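Local structure of purine nucleoside phosphorylase (Schistosoma mansoni, 6BI1) at residues 238-243 and 275-280. The protein probably catalyses the reversible phosphorolysis of purine nucleosides such as inosine and guanosine, releasing the free base and ribose 1-phosphate. Numbering follows the deposited sequence.
With SEM (O-benzyl-L-serine), chain I.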
loop_
_atom_site.group_PDB
_atom_site.type_symbol
_atom_site.label_atom_id
_atom_site.label_comp_id
_atom_site.label_asym_id
_atom_site.label_seq_id
_atom_site.Cartn_x
_atom_site.Cartn_y
_atom_site.Cartn_z
ATOM N N LEU A 238 -10.768 -8.127 -22.113
ATOM C CA LEU A 238 -9.526 -8.112 -22.890
ATOM C C LEU A 238 -8.820 -6.795 -22.569
ATOM O O LEU A 238 -9.436 -5.727 -22.682
ATOM C CB LEU A 238 -9.795 -8.185 -24.410
ATOM C CG LEU A 238 -8.554 -8.004 -25.300
ATOM C CD1 LEU A 238 -7.623 -9.202 -25.220
ATOM C CD2 LEU A 238 -8.954 -7.759 -26.743
ATOM N N ALA A 239 -7.546 -6.852 -22.161
ATOM C CA ALA A 239 -6.764 -5.651 -21.846
ATOM C C ALA A 239 -5.444 -5.671 -22.603
ATOM O O ALA A 239 -4.749 -6.695 -22.602
ATOM C CB ALA A 239 -6.508 -5.534 -20.333
ATOM N N VAL A 240 -5.130 -4.556 -23.297
ATOM C CA VAL A 240 -3.946 -4.433 -24.165
ATOM C C VAL A 240 -3.146 -3.190 -23.761
ATOM O O VAL A 240 -3.694 -2.084 -23.724
ATOM C CB VAL A 240 -4.331 -4.363 -25.654
ATOM C CG1 VAL A 240 -3.060 -4.308 -26.541
ATOM C CG2 VAL A 240 -5.159 -5.590 -26.043
ATOM N N SER A 241 -1.853 -3.373 -23.478
ATOM C CA SER A 241 -0.919 -2.271 -23.234
ATOM C C SER A 241 -0.134 -1.903 -24.500
ATOM O O SER A 241 0.353 -2.781 -25.228
ATOM C CB SER A 241 0.107 -2.635 -22.159
ATOM O OG SER A 241 -0.451 -2.761 -20.856
ATOM N N LEU A 242 -0.034 -0.599 -24.767
ATOM C CA LEU A 242 0.898 -0.043 -25.739
ATOM C C LEU A 242 2.158 0.407 -25.004
ATOM O O LEU A 242 2.077 1.180 -24.032
ATOM C CB LEU A 242 0.267 1.137 -26.475
ATOM C CG LEU A 242 1.203 1.951 -27.369
ATOM C CD1 LEU A 242 1.869 1.103 -28.473
ATOM C CD2 LEU A 242 0.452 3.101 -27.994
ATOM N N ILE A 243 3.313 -0.116 -25.420
ATOM C CA ILE A 243 4.581 0.116 -24.730
ATOM C C ILE A 243 5.179 1.449 -25.178
ATOM O O ILE A 243 5.492 1.655 -26.360
ATOM C CB ILE A 243 5.566 -1.038 -24.989
ATOM C CG1 ILE A 243 4.991 -2.387 -24.538
ATOM C CG2 ILE A 243 6.918 -0.790 -24.300
ATOM C CD1 ILE A 243 4.481 -2.434 -23.074
ATOM N N MET A 275 -8.082 0.355 -35.856
ATOM C CA MET A 275 -8.514 -0.679 -36.800
ATOM C C MET A 275 -8.561 -2.058 -36.147
ATOM O O MET A 275 -9.471 -2.852 -36.424
ATOM C CB MET A 275 -7.573 -0.690 -38.005
ATOM C CG MET A 275 -7.726 0.522 -38.886
ATOM S SD MET A 275 -6.794 0.418 -40.417
ATOM C CE MET A 275 -5.128 0.798 -39.894
ATOM N N TRP A 276 -7.570 -2.375 -35.309
ATOM C CA TRP A 276 -7.540 -3.660 -34.608
ATOM C C TRP A 276 -8.768 -3.835 -33.714
ATOM O O TRP A 276 -9.449 -4.871 -33.767
ATOM C CB TRP A 276 -6.264 -3.720 -33.770
ATOM C CG TRP A 276 -5.836 -5.076 -33.200
ATOM C CD1 TRP A 276 -6.307 -6.323 -33.533
ATOM C CD2 TRP A 276 -4.799 -5.289 -32.232
ATOM N NE1 TRP A 276 -5.633 -7.290 -32.813
ATOM C CE2 TRP A 276 -4.700 -6.680 -32.016
ATOM C CE3 TRP A 276 -3.938 -4.436 -31.528
ATOM C CZ2 TRP A 276 -3.781 -7.234 -31.128
ATOM C CZ3 TRP A 276 -3.033 -4.985 -30.642
ATOM C CH2 TRP A 276 -2.958 -6.366 -30.449
ATOM N N PHE A 277 -9.072 -2.832 -32.885
ATOM C CA PHE A 277 -10.219 -2.929 -31.971
ATOM C C PHE A 277 -11.557 -2.923 -32.721
ATOM O O PHE A 277 -12.501 -3.606 -32.297
ATOM C CB PHE A 277 -10.125 -1.887 -30.841
ATOM C CG PHE A 277 -9.367 -2.397 -29.631
ATOM C CD1 PHE A 277 -8.085 -2.888 -29.775
ATOM C CD2 PHE A 277 -9.959 -2.450 -28.392
ATOM C CE1 PHE A 277 -7.393 -3.394 -28.695
ATOM C CE2 PHE A 277 -9.257 -2.947 -27.295
ATOM C CZ PHE A 277 -7.981 -3.433 -27.474
ATOM N N LYS A 278 -11.663 -2.205 -33.851
ATOM C CA LYS A 278 -12.883 -2.300 -34.645
ATOM C C LYS A 278 -13.103 -3.729 -35.137
ATOM O O LYS A 278 -14.233 -4.241 -35.091
ATOM C CB LYS A 278 -12.858 -1.315 -35.820
ATOM C CG LYS A 278 -14.126 -1.353 -36.677
ATOM C CD LYS A 278 -14.313 -0.106 -37.543
ATOM C CE LYS A 278 -13.363 -0.085 -38.710
ATOM N NZ LYS A 278 -13.797 0.917 -39.744
ATOM N N GLU A 279 -12.040 -4.390 -35.609
ATOM C CA GLU A 279 -12.176 -5.765 -36.094
ATOM C C GLU A 279 -12.452 -6.745 -34.946
ATOM O O GLU A 279 -13.232 -7.690 -35.124
ATOM C CB GLU A 279 -10.940 -6.170 -36.910
ATOM C CG GLU A 279 -10.970 -7.583 -37.517
ATOM C CD GLU A 279 -11.912 -7.734 -38.712
ATOM O OE1 GLU A 279 -12.547 -6.745 -39.127
ATOM O OE2 GLU A 279 -12.013 -8.862 -39.241
ATOM N N ILE A 280 -11.827 -6.555 -33.774
ATOM C CA ILE A 280 -12.138 -7.399 -32.610
ATOM C C ILE A 280 -13.624 -7.301 -32.264
ATOM O O ILE A 280 -14.298 -8.319 -32.062
ATOM C CB ILE A 280 -11.252 -7.031 -31.398
ATOM C CG1 ILE A 280 -9.792 -7.428 -31.631
ATOM C CG2 ILE A 280 -11.794 -7.693 -30.106
ATOM C CD1 ILE A 280 -8.802 -6.767 -30.697
HETATM C C SEM I . -9.684 -7.385 -44.428
HETATM O O SEM I . -9.783 -6.199 -45.176
HETATM C CA SEM I . -8.760 -7.175 -43.226
HETATM N N SEM I . -7.495 -6.572 -43.639
HETATM C CB SEM I . -9.456 -6.267 -42.211
HETATM O OG SEM I . -8.519 -5.962 -41.226
HETATM C "C'" SEM I . -8.848 -4.892 -40.389
HETATM C "C1'" SEM I . -7.570 -4.527 -39.656
HETATM C "C2'" SEM I . -6.571 -3.564 -40.283
HETATM C "C3'" SEM I . -5.458 -3.258 -39.644
HETATM C "C4'" SEM I . -5.188 -3.875 -38.282
HETATM C "C5'" SEM I . -6.050 -4.720 -37.752
HETATM C "C6'" SEM I . -7.331 -5.061 -38.478
#
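Leu238 and Val240 of strand segment 238-243 meet Trp276, Phe277 and Ile280 of helix segment 275-280, part of helix 259-283, in a buried, wholly apolar helix-on-sheet contact of the phosphorylase core. The axes of these two segments run nearly antiparallel, at 170°, and come no closer than 12.4 Å, a gap bridged by side chains alone. Leu238 and Val240 point toward the helix, whereas Ala239 between them points away. The two methyls of Val240 diverge to two rings. With chi1 at -177°, CG1 is sent toward the indole, obliquely and 4.2 Å from Trp276 CZ3, which leaves Val240 CG2, beside the backbone N, to sit in the plane of the Phe277 ring, against its edge, 3.8 Å from CZ. Leu238 and Ile280 reach toward each other tip to tip, Leu238 CD2 to Ile280 CD1 at 4.1 Å. That same Ile280 CD1 lies 3.7 Å above one face of the indole, offset toward its rim, which ties the helix's own side chains into the cluster. On another side of the helix, the benzyl ring of the bound O-benzyl-L-serine lies against the backbone, SEM C5' 3.6 Å from Trp276 CA, and beside the Met275 side chain, not on the indole. Trp276 NE1 is hydrogen-bonded to Ala176 O of helix 170-182, and its ring meets Phe131 and Phe185 edge-to-face. Strand 236-246 lies between strands 112-121 and 131-139, and Phe277 extends the packing onto Leu114 and Thr116 of the former.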